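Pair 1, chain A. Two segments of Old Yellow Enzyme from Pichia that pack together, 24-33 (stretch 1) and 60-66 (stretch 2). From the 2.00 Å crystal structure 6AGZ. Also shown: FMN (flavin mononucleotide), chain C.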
# COMPACT_ATOMS: atom_id res chain seq x y z
N GLU A 24 -1.55 -20.74 -23.56
CA GLU A 24 -1.83 -19.58 -24.40
C GLU A 24 -3.34 -19.39 -24.48
O GLU A 24 -4.02 -20.14 -25.18
CB GLU A 24 -1.22 -19.75 -25.79
CG GLU A 24 -1.25 -18.49 -26.64
CD GLU A 24 -0.18 -17.49 -26.25
OE1 GLU A 24 0.71 -17.85 -25.45
OE2 GLU A 24 -0.23 -16.34 -26.75
N LEU A 25 -3.85 -18.40 -23.77
CA LEU A 25 -5.26 -18.05 -23.84
C LEU A 25 -5.55 -17.25 -25.10
O LEU A 25 -4.81 -16.32 -25.45
CB LEU A 25 -5.69 -17.25 -22.61
CG LEU A 25 -5.45 -17.86 -21.23
CD1 LEU A 25 -5.94 -16.91 -20.14
CD2 LEU A 25 -6.14 -19.21 -21.11
N LYS A 26 -6.65 -17.60 -25.78
CA LYS A 26 -7.05 -16.91 -26.99
C LYS A 26 -7.62 -15.53 -26.71
O LYS A 26 -7.57 -14.66 -27.58
CB LYS A 26 -8.07 -17.76 -27.75
CG LYS A 26 -8.41 -17.26 -29.15
CD LYS A 26 -9.38 -18.21 -29.85
CE LYS A 26 -9.79 -17.68 -31.21
NZ LYS A 26 -10.73 -18.60 -31.91
N ASN A 27 -8.16 -15.31 -25.51
CA ASN A 27 -8.66 -14.00 -25.11
C ASN A 27 -8.31 -13.77 -23.65
O ASN A 27 -7.68 -14.60 -22.99
CB ASN A 27 -10.17 -13.88 -25.37
CG ASN A 27 -10.99 -14.91 -24.59
OD1 ASN A 27 -10.83 -15.07 -23.38
ND2 ASN A 27 -11.88 -15.60 -25.29
N ARG A 28 -8.73 -12.61 -23.13
CA ARG A 28 -8.47 -12.23 -21.75
C ARG A 28 -9.76 -12.06 -20.96
O ARG A 28 -9.76 -11.40 -19.91
CB ARG A 28 -7.62 -10.96 -21.72
CG ARG A 28 -6.44 -11.05 -22.67
CD ARG A 28 -5.48 -9.87 -22.57
NE ARG A 28 -4.43 -9.99 -23.58
CZ ARG A 28 -3.40 -9.16 -23.69
NH1 ARG A 28 -3.28 -8.13 -22.86
NH2 ARG A 28 -2.50 -9.35 -24.64
N LEU A 29 -10.85 -12.64 -21.44
CA LEU A 29 -12.11 -12.70 -20.70
C LEU A 29 -12.13 -13.97 -19.86
O LEU A 29 -11.87 -15.07 -20.38
CB LEU A 29 -13.30 -12.67 -21.66
CG LEU A 29 -14.68 -12.94 -21.08
CD1 LEU A 29 -15.13 -11.80 -20.18
CD2 LEU A 29 -15.69 -13.19 -22.19
N VAL A 30 -12.42 -13.83 -18.57
CA VAL A 30 -12.33 -14.92 -17.62
C VAL A 30 -13.69 -15.12 -16.97
O VAL A 30 -14.38 -14.15 -16.63
CB VAL A 30 -11.25 -14.66 -16.55
CG1 VAL A 30 -11.18 -15.82 -15.56
CG2 VAL A 30 -9.90 -14.43 -17.21
N PHE A 31 -14.08 -16.39 -16.80
CA PHE A 31 -15.20 -16.77 -15.96
C PHE A 31 -14.68 -16.98 -14.54
O PHE A 31 -14.08 -18.02 -14.26
CB PHE A 31 -15.88 -18.03 -16.49
CG PHE A 31 -17.14 -18.41 -15.75
CD1 PHE A 31 -17.83 -17.48 -14.98
CD2 PHE A 31 -17.64 -19.70 -15.83
CE1 PHE A 31 -18.98 -17.83 -14.31
CE2 PHE A 31 -18.80 -20.06 -15.17
CZ PHE A 31 -19.47 -19.12 -14.40
N PRO A 32 -14.87 -16.02 -13.65
CA PRO A 32 -14.33 -16.14 -12.29
C PRO A 32 -15.02 -17.27 -11.54
O PRO A 32 -16.07 -17.75 -11.97
CB PRO A 32 -14.64 -14.77 -11.66
CG PRO A 32 -15.02 -13.87 -12.80
CD PRO A 32 -15.63 -14.77 -13.82
N PRO A 33 -14.45 -17.72 -10.42
CA PRO A 33 -15.12 -18.76 -9.63
C PRO A 33 -16.50 -18.30 -9.18
O PRO A 33 -16.65 -17.22 -8.62
CB PRO A 33 -14.17 -18.97 -8.45
CG PRO A 33 -13.34 -17.72 -8.39
CD PRO A 33 -13.18 -17.30 -9.81
N ASN A 60 -14.72 -20.16 -27.13
CA ASN A 60 -14.13 -19.24 -26.17
C ASN A 60 -12.62 -19.12 -26.32
O ASN A 60 -12.12 -18.02 -26.58
CB ASN A 60 -14.49 -19.69 -24.75
CG ASN A 60 -14.15 -18.65 -23.69
OD1 ASN A 60 -13.46 -17.66 -23.96
ND2 ASN A 60 -14.64 -18.86 -22.47
N GLY A 61 -11.87 -20.21 -26.18
CA GLY A 61 -10.42 -20.14 -26.16
C GLY A 61 -9.81 -19.55 -24.91
O GLY A 61 -8.59 -19.65 -24.73
N GLY A 62 -10.61 -18.94 -24.03
CA GLY A 62 -10.11 -18.28 -22.84
C GLY A 62 -10.05 -19.19 -21.63
O GLY A 62 -10.04 -20.42 -21.74
N LEU A 63 -10.00 -18.57 -20.46
CA LEU A 63 -9.86 -19.28 -19.19
C LEU A 63 -11.19 -19.30 -18.45
O LEU A 63 -11.86 -18.28 -18.33
CB LEU A 63 -8.79 -18.63 -18.31
CG LEU A 63 -8.58 -19.29 -16.94
CD1 LEU A 63 -7.99 -20.68 -17.09
CD2 LEU A 63 -7.71 -18.42 -16.04
N LEU A 64 -11.55 -20.48 -17.95
CA LEU A 64 -12.63 -20.64 -16.99
C LEU A 64 -12.04 -20.97 -15.63
O LEU A 64 -10.99 -21.61 -15.53
CB LEU A 64 -13.60 -21.74 -17.41
CG LEU A 64 -14.19 -21.71 -18.83
CD1 LEU A 64 -15.08 -22.93 -19.05
CD2 LEU A 64 -14.96 -20.43 -19.08
N ILE A 65 -12.71 -20.52 -14.57
CA ILE A 65 -12.33 -20.86 -13.20
C ILE A 65 -13.52 -21.52 -12.53
O ILE A 65 -14.63 -20.98 -12.56
CB ILE A 65 -11.86 -19.63 -12.41
CG1 ILE A 65 -10.78 -18.87 -13.19
CG2 ILE A 65 -11.31 -20.06 -11.06
CD1 ILE A 65 -10.24 -17.66 -12.46
N THR A 66 -13.29 -22.69 -11.95
CA THR A 66 -14.37 -23.45 -11.35
C THR A 66 -14.92 -22.73 -10.12
O THR A 66 -14.26 -21.89 -9.50
CB THR A 66 -13.91 -24.84 -10.93
OG1 THR A 66 -13.07 -24.74 -9.77
CG2 THR A 66 -13.14 -25.50 -12.05
N1 FMN C . -15.82 -15.59 -5.85
C2 FMN C . -14.90 -16.53 -5.42
O2 FMN C . -13.72 -16.21 -5.28
N3 FMN C . -15.30 -17.82 -5.15
C4 FMN C . -16.62 -18.18 -5.31
O4 FMN C . -16.98 -19.33 -5.07
C4A FMN C . -17.55 -17.24 -5.74
N5 FMN C . -18.86 -17.61 -5.90
C5A FMN C . -19.79 -16.68 -6.33
C6 FMN C . -21.12 -17.05 -6.49
C7 FMN C . -22.05 -16.13 -6.92
C7M FMN C . -23.49 -16.54 -7.09
C8 FMN C . -21.67 -14.83 -7.20
C8M FMN C . -22.68 -13.82 -7.67
C9 FMN C . -20.34 -14.45 -7.04
C9A FMN C . -19.39 -15.38 -6.61
N10 FMN C . -18.07 -15.01 -6.45
C10 FMN C . -17.15 -15.94 -6.01
C1' FMN C . -17.63 -13.60 -6.76
C2' FMN C . -17.36 -13.53 -8.26
O2' FMN C . -16.30 -14.41 -8.58
C3' FMN C . -17.02 -12.12 -8.74
O3' FMN C . -15.82 -11.67 -8.15
C4' FMN C . -18.15 -11.14 -8.43
O4' FMN C . -19.38 -11.71 -8.82
C5' FMN C . -17.98 -9.82 -9.16
O5' FMN C . -17.85 -10.05 -10.54
P FMN C . -19.04 -9.64 -11.55
O1P FMN C . -19.41 -8.20 -11.31
O2P FMN C . -18.58 -9.82 -12.98
O3P FMN C . -20.23 -10.53 -11.28
O HOH W 1 -6.70 -21.50 -26.47
O HOH W 2 -9.17 -15.57 -20.63
O HOH W 3 -13.54 -17.32 -20.27
O HOH W 4 -17.30 -20.53 -12.09

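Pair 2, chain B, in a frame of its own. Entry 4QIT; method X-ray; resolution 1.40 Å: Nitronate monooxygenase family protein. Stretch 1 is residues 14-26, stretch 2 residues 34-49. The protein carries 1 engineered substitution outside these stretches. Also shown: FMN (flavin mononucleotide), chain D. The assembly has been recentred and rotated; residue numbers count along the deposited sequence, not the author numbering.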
# COMPACT_ATOMS: atom_id res chain seq x y z
N LEU B 14 22.25 7.00 18.32
CA LEU B 14 21.19 7.12 19.32
C LEU B 14 20.93 5.79 20.00
O LEU B 14 20.77 5.72 21.22
CB LEU B 14 19.90 7.61 18.66
CG LEU B 14 18.68 7.73 19.57
CD1 LEU B 14 18.87 8.89 20.53
CD2 LEU B 14 17.41 7.92 18.73
N LEU B 15 20.88 4.73 19.20
CA LEU B 15 20.78 3.41 19.78
C LEU B 15 22.22 2.97 20.00
O LEU B 15 23.13 3.72 19.70
CB LEU B 15 19.95 2.50 18.88
CG LEU B 15 18.53 2.95 19.29
CD1 LEU B 15 17.87 3.94 18.32
CD2 LEU B 15 17.60 1.81 19.71
N GLY B 16 22.47 1.81 20.56
CA GLY B 16 23.88 1.58 20.83
C GLY B 16 24.62 0.86 19.72
O GLY B 16 25.55 0.12 20.00
N ILE B 17 24.21 1.06 18.46
CA ILE B 17 24.45 0.03 17.44
C ILE B 17 25.26 0.46 16.23
O ILE B 17 25.50 1.65 16.02
CB ILE B 17 23.10 -0.57 16.96
CG1 ILE B 17 22.31 0.46 16.15
CG2 ILE B 17 22.31 -1.09 18.15
CD1 ILE B 17 20.84 0.05 15.88
N GLN B 18 25.66 -0.52 15.41
CA GLN B 18 26.49 -0.25 14.25
C GLN B 18 25.69 -0.10 12.94
O GLN B 18 26.11 0.63 12.05
CB GLN B 18 27.56 -1.33 14.09
CG GLN B 18 28.56 -1.38 15.23
CD GLN B 18 29.38 -0.11 15.34
OE1 GLN B 18 29.90 0.39 14.34
NE2 GLN B 18 29.50 0.43 16.55
N GLN B 19 24.57 -0.81 12.83
CA GLN B 19 23.81 -0.85 11.57
C GLN B 19 22.38 -0.40 11.79
O GLN B 19 21.77 -0.76 12.78
CB GLN B 19 23.81 -2.26 10.98
CG GLN B 19 25.19 -2.83 10.72
CD GLN B 19 25.98 -2.00 9.73
OE1 GLN B 19 25.42 -1.26 8.92
NE2 GLN B 19 27.30 -2.13 9.79
N PRO B 20 21.83 0.36 10.83
CA PRO B 20 20.48 0.92 11.02
C PRO B 20 19.38 -0.06 10.62
O PRO B 20 18.50 0.28 9.81
CB PRO B 20 20.49 2.13 10.07
CG PRO B 20 21.36 1.67 8.93
CD PRO B 20 22.46 0.85 9.59
N ILE B 21 19.43 -1.25 11.20
CA ILE B 21 18.52 -2.33 10.81
C ILE B 21 17.97 -2.95 12.08
O ILE B 21 18.73 -3.46 12.91
CB ILE B 21 19.24 -3.41 9.98
CG1 ILE B 21 19.86 -2.80 8.72
CG2 ILE B 21 18.27 -4.53 9.61
CD1 ILE B 21 20.80 -3.73 7.99
N ILE B 22 16.66 -2.88 12.25
CA ILE B 22 15.98 -3.49 13.38
C ILE B 22 15.30 -4.76 12.88
O ILE B 22 14.54 -4.72 11.91
CB ILE B 22 14.89 -2.56 13.95
CG1 ILE B 22 15.47 -1.18 14.31
CG2 ILE B 22 14.20 -3.20 15.16
CD1 ILE B 22 14.43 -0.21 14.86
N GLN B 23 15.58 -5.89 13.53
CA GLN B 23 14.80 -7.10 13.27
C GLN B 23 13.51 -6.95 14.07
O GLN B 23 13.56 -6.78 15.28
CB GLN B 23 15.57 -8.37 13.66
CG GLN B 23 14.70 -9.58 14.02
CD GLN B 23 14.59 -9.76 15.53
OE1 GLN B 23 15.59 -9.70 16.25
NE2 GLN B 23 13.36 -9.97 16.02
N ALA B 24 12.37 -6.98 13.39
CA ALA B 24 11.10 -6.63 14.03
C ALA B 24 10.73 -7.57 15.17
O ALA B 24 10.90 -8.79 15.06
CB ALA B 24 9.98 -6.59 13.00
N PRO B 25 10.21 -7.00 16.27
CA PRO B 25 9.62 -7.88 17.27
C PRO B 25 8.41 -8.53 16.65
O PRO B 25 7.65 -7.89 15.92
CB PRO B 25 9.18 -6.93 18.38
CG PRO B 25 9.07 -5.59 17.73
CD PRO B 25 10.04 -5.58 16.58
N MET B 26 8.28 -9.82 16.89
CA MET B 26 7.26 -10.62 16.24
C MET B 26 6.75 -11.63 17.23
O MET B 26 7.36 -12.68 17.41
CB MET B 26 7.84 -11.32 15.00
CG MET B 26 8.22 -10.36 13.87
SD MET B 26 8.85 -11.24 12.44
CE MET B 26 10.54 -11.60 12.96
N LEU B 34 17.13 -15.19 18.21
CA LEU B 34 17.06 -14.37 17.01
C LEU B 34 17.53 -12.94 17.30
O LEU B 34 18.35 -12.38 16.56
CB LEU B 34 15.63 -14.35 16.43
CG LEU B 34 15.45 -13.41 15.24
CD1 LEU B 34 16.33 -13.83 14.08
CD2 LEU B 34 13.99 -13.36 14.82
N ALA B 35 17.00 -12.36 18.39
CA ALA B 35 17.35 -11.01 18.79
C ALA B 35 18.86 -10.88 19.03
O ALA B 35 19.50 -9.93 18.57
CB ALA B 35 16.56 -10.60 20.05
N ALA B 36 19.43 -11.85 19.75
CA ALA B 36 20.84 -11.76 20.10
C ALA B 36 21.72 -11.89 18.87
O ALA B 36 22.75 -11.22 18.77
CB ALA B 36 21.20 -12.81 21.12
N ALA B 37 21.32 -12.74 17.94
CA ALA B 37 22.07 -12.92 16.70
C ALA B 37 22.14 -11.62 15.90
O ALA B 37 23.21 -11.22 15.42
CB ALA B 37 21.48 -14.05 15.87
N VAL B 38 21.00 -10.94 15.77
CA VAL B 38 20.96 -9.68 15.04
C VAL B 38 21.75 -8.58 15.75
O VAL B 38 22.51 -7.84 15.12
CB VAL B 38 19.50 -9.24 14.81
CG1 VAL B 38 19.44 -7.87 14.17
CG2 VAL B 38 18.81 -10.27 13.93
N SER B 39 21.59 -8.47 17.06
CA SER B 39 22.34 -7.50 17.84
C SER B 39 23.85 -7.79 17.77
O SER B 39 24.64 -6.88 17.55
CB SER B 39 21.86 -7.46 19.29
OG SER B 39 20.55 -6.89 19.37
N ASN B 40 24.24 -9.04 17.94
CA ASN B 40 25.65 -9.41 17.79
C ASN B 40 26.23 -9.04 16.43
O ASN B 40 27.37 -8.58 16.32
CB ASN B 40 25.86 -10.90 18.06
CG ASN B 40 25.89 -11.23 19.55
OD1 ASN B 40 26.08 -10.36 20.39
ND2 ASN B 40 25.69 -12.51 19.87
N ALA B 41 25.43 -9.22 15.38
CA ALA B 41 25.88 -8.93 14.02
C ALA B 41 25.96 -7.43 13.74
O ALA B 41 26.58 -7.02 12.76
CB ALA B 41 25.01 -9.61 13.00
N GLY B 42 25.34 -6.62 14.59
CA GLY B 42 25.49 -5.18 14.48
C GLY B 42 24.21 -4.37 14.34
O GLY B 42 24.26 -3.14 14.35
N GLY B 43 23.07 -5.05 14.22
CA GLY B 43 21.79 -4.37 14.15
C GLY B 43 21.09 -4.31 15.50
O GLY B 43 21.74 -4.43 16.54
N LEU B 44 19.77 -4.15 15.48
CA LEU B 44 19.00 -4.13 16.73
C LEU B 44 18.05 -5.31 16.74
O LEU B 44 17.03 -5.31 16.04
CB LEU B 44 18.23 -2.81 16.87
CG LEU B 44 17.59 -2.53 18.23
CD1 LEU B 44 18.68 -2.25 19.27
CD2 LEU B 44 16.61 -1.36 18.14
N GLY B 45 18.38 -6.34 17.53
CA GLY B 45 17.49 -7.47 17.70
C GLY B 45 16.30 -7.05 18.53
O GLY B 45 16.39 -6.07 19.30
N SER B 46 15.19 -7.77 18.39
CA SER B 46 13.98 -7.44 19.14
C SER B 46 13.26 -8.66 19.67
O SER B 46 13.27 -9.72 19.04
CB SER B 46 13.00 -6.61 18.28
OG SER B 46 13.62 -5.48 17.70
N ILE B 47 12.62 -8.51 20.82
CA ILE B 47 11.66 -9.50 21.31
C ILE B 47 10.34 -8.83 21.66
O ILE B 47 10.29 -7.62 21.93
CB ILE B 47 12.16 -10.29 22.55
CG1 ILE B 47 12.53 -9.34 23.69
CG2 ILE B 47 13.33 -11.21 22.17
CD1 ILE B 47 12.91 -10.05 25.00
N ALA B 48 9.28 -9.62 21.64
CA ALA B 48 7.93 -9.18 21.98
C ALA B 48 7.51 -9.87 23.28
O ALA B 48 7.62 -11.10 23.39
CB ALA B 48 6.97 -9.51 20.85
N ILE B 49 7.02 -9.10 24.25
CA ILE B 49 6.82 -9.59 25.61
C ILE B 49 5.35 -9.55 26.04
O ILE B 49 4.98 -10.07 27.10
CB ILE B 49 7.74 -8.76 26.56
CG1 ILE B 49 8.87 -9.63 27.10
CG2 ILE B 49 6.99 -7.95 27.59
CD1 ILE B 49 9.59 -10.31 26.01
N1 FMN D . 4.87 -5.67 15.48
C2 FMN D . 4.73 -5.45 16.85
O2 FMN D . 4.72 -4.30 17.27
N3 FMN D . 4.62 -6.50 17.74
C4 FMN D . 4.63 -7.79 17.25
O4 FMN D . 4.53 -8.75 18.00
C4A FMN D . 4.76 -8.01 15.89
N5 FMN D . 4.76 -9.31 15.44
C5A FMN D . 4.91 -9.58 14.10
C6 FMN D . 4.92 -10.90 13.70
C7 FMN D . 5.08 -11.23 12.37
C7M FMN D . 5.10 -12.69 12.01
C8 FMN D . 5.21 -10.22 11.42
C8M FMN D . 5.36 -10.56 9.96
C9 FMN D . 5.19 -8.88 11.83
C9A FMN D . 5.05 -8.55 13.18
N10 FMN D . 5.04 -7.22 13.63
C10 FMN D . 4.88 -6.96 14.99
C1' FMN D . 5.15 -6.09 12.64
C2' FMN D . 6.58 -5.60 12.46
O2' FMN D . 6.96 -4.83 13.57
C3' FMN D . 6.69 -4.72 11.22
O3' FMN D . 5.66 -3.75 11.16
C4' FMN D . 6.57 -5.61 10.01
O4' FMN D . 7.19 -6.85 10.27
C5' FMN D . 7.28 -4.94 8.84
O5' FMN D . 6.79 -5.60 7.71
P FMN D . 7.67 -6.67 6.93
O1P FMN D . 9.13 -6.44 7.22
O2P FMN D . 7.32 -6.54 5.48
O3P FMN D . 7.24 -7.99 7.49
O HOH W 5 28.21 -4.19 11.92

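Pair 1 and pair 2 share one backbone design: a loop leads into a short strand, and a second segment, entering through two consecutive glycines, runs beside it in roughly the same direction. The strand axes diverge by 24° in pair 1 and 32° in pair 2, and 14 central residues superpose with an RMSD of 0.8 Å.

The glycines mark the entrance. Gly A61 matches Gly B42, and both have positive phi, which suits glycine. A CB on Gly A61 would lie 2.5 Å from Lys A26 CB; in pair 2 Gly B42 ends a helix in a Schellman motif. The carbonyls of both receive a backbone amide, but one position apart: Lys A26 N donates to Gly A61 O at 3.0 Å, whereas in pair 2 Gln B19 N donates to Gly B42 O at 2.8 Å and Gln B18 N adds only a weak bond. At the next position, Gly A62 and Gly B43 leave room for the opposing chain: a CB would fall 2.2 Å from Asn A27 OD1 in one and 2.7 Å from Ile B21 O in the other.

Beyond them, Leu A63 and Leu B44 coincide, sharing the t,p rotamer. Branched aliphatic neighbours suit this greasy spot: Leu A25 CD1 lies 3.8 Å from Leu A63 CB, and the matching Ile B17 places CG2 4.0 Å from Leu B44 CD1. The backbone here differs in its link. Leu B44 N bonds directly to Ile B21 O at 2.9 Å; in pair 1, water 2 takes a hydrogen bond from Leu A63 N (3.1 Å) and lies 2.8 Å from Leu A29 O, bridging the gap. The following rung is kept, Phe A31 N to Leu A63 O at 3.3 Å and Gln B23 N to Leu B44 O at 3.0 Å.

The sharpest contrast is Phe A31 against Gln B23. Phe A31 packs through its CB, 3.6 Å from Leu A64 CD2, with that methyl at the ring edge. The counterpart of Leu A64 is Gly B45, where a CB would clash with Ala B35 O at 1.8 Å, so glycine suits the place; Gln B23 OE1 lies 3.3 Å from Gly B45 CA. The amide then uses both ends: Ser B46 N donates to Gln B23 OE1 (2.9 Å), and Gln B23 NE2 donates to Ser B46 O (3.0 Å).

Ile A65 and Ser B46 also match. The isoleucine fills space, CD1 3.7 Å from Val A30 CG1 and CG2 3.6 Å from Pro A33 CD, while its N bonds to Phe A31 O at 2.9 Å. The smaller serine instead donates from OG to Gln B23 O at 2.7 Å, and its CB rests 3.6 Å from Pro B25 CD.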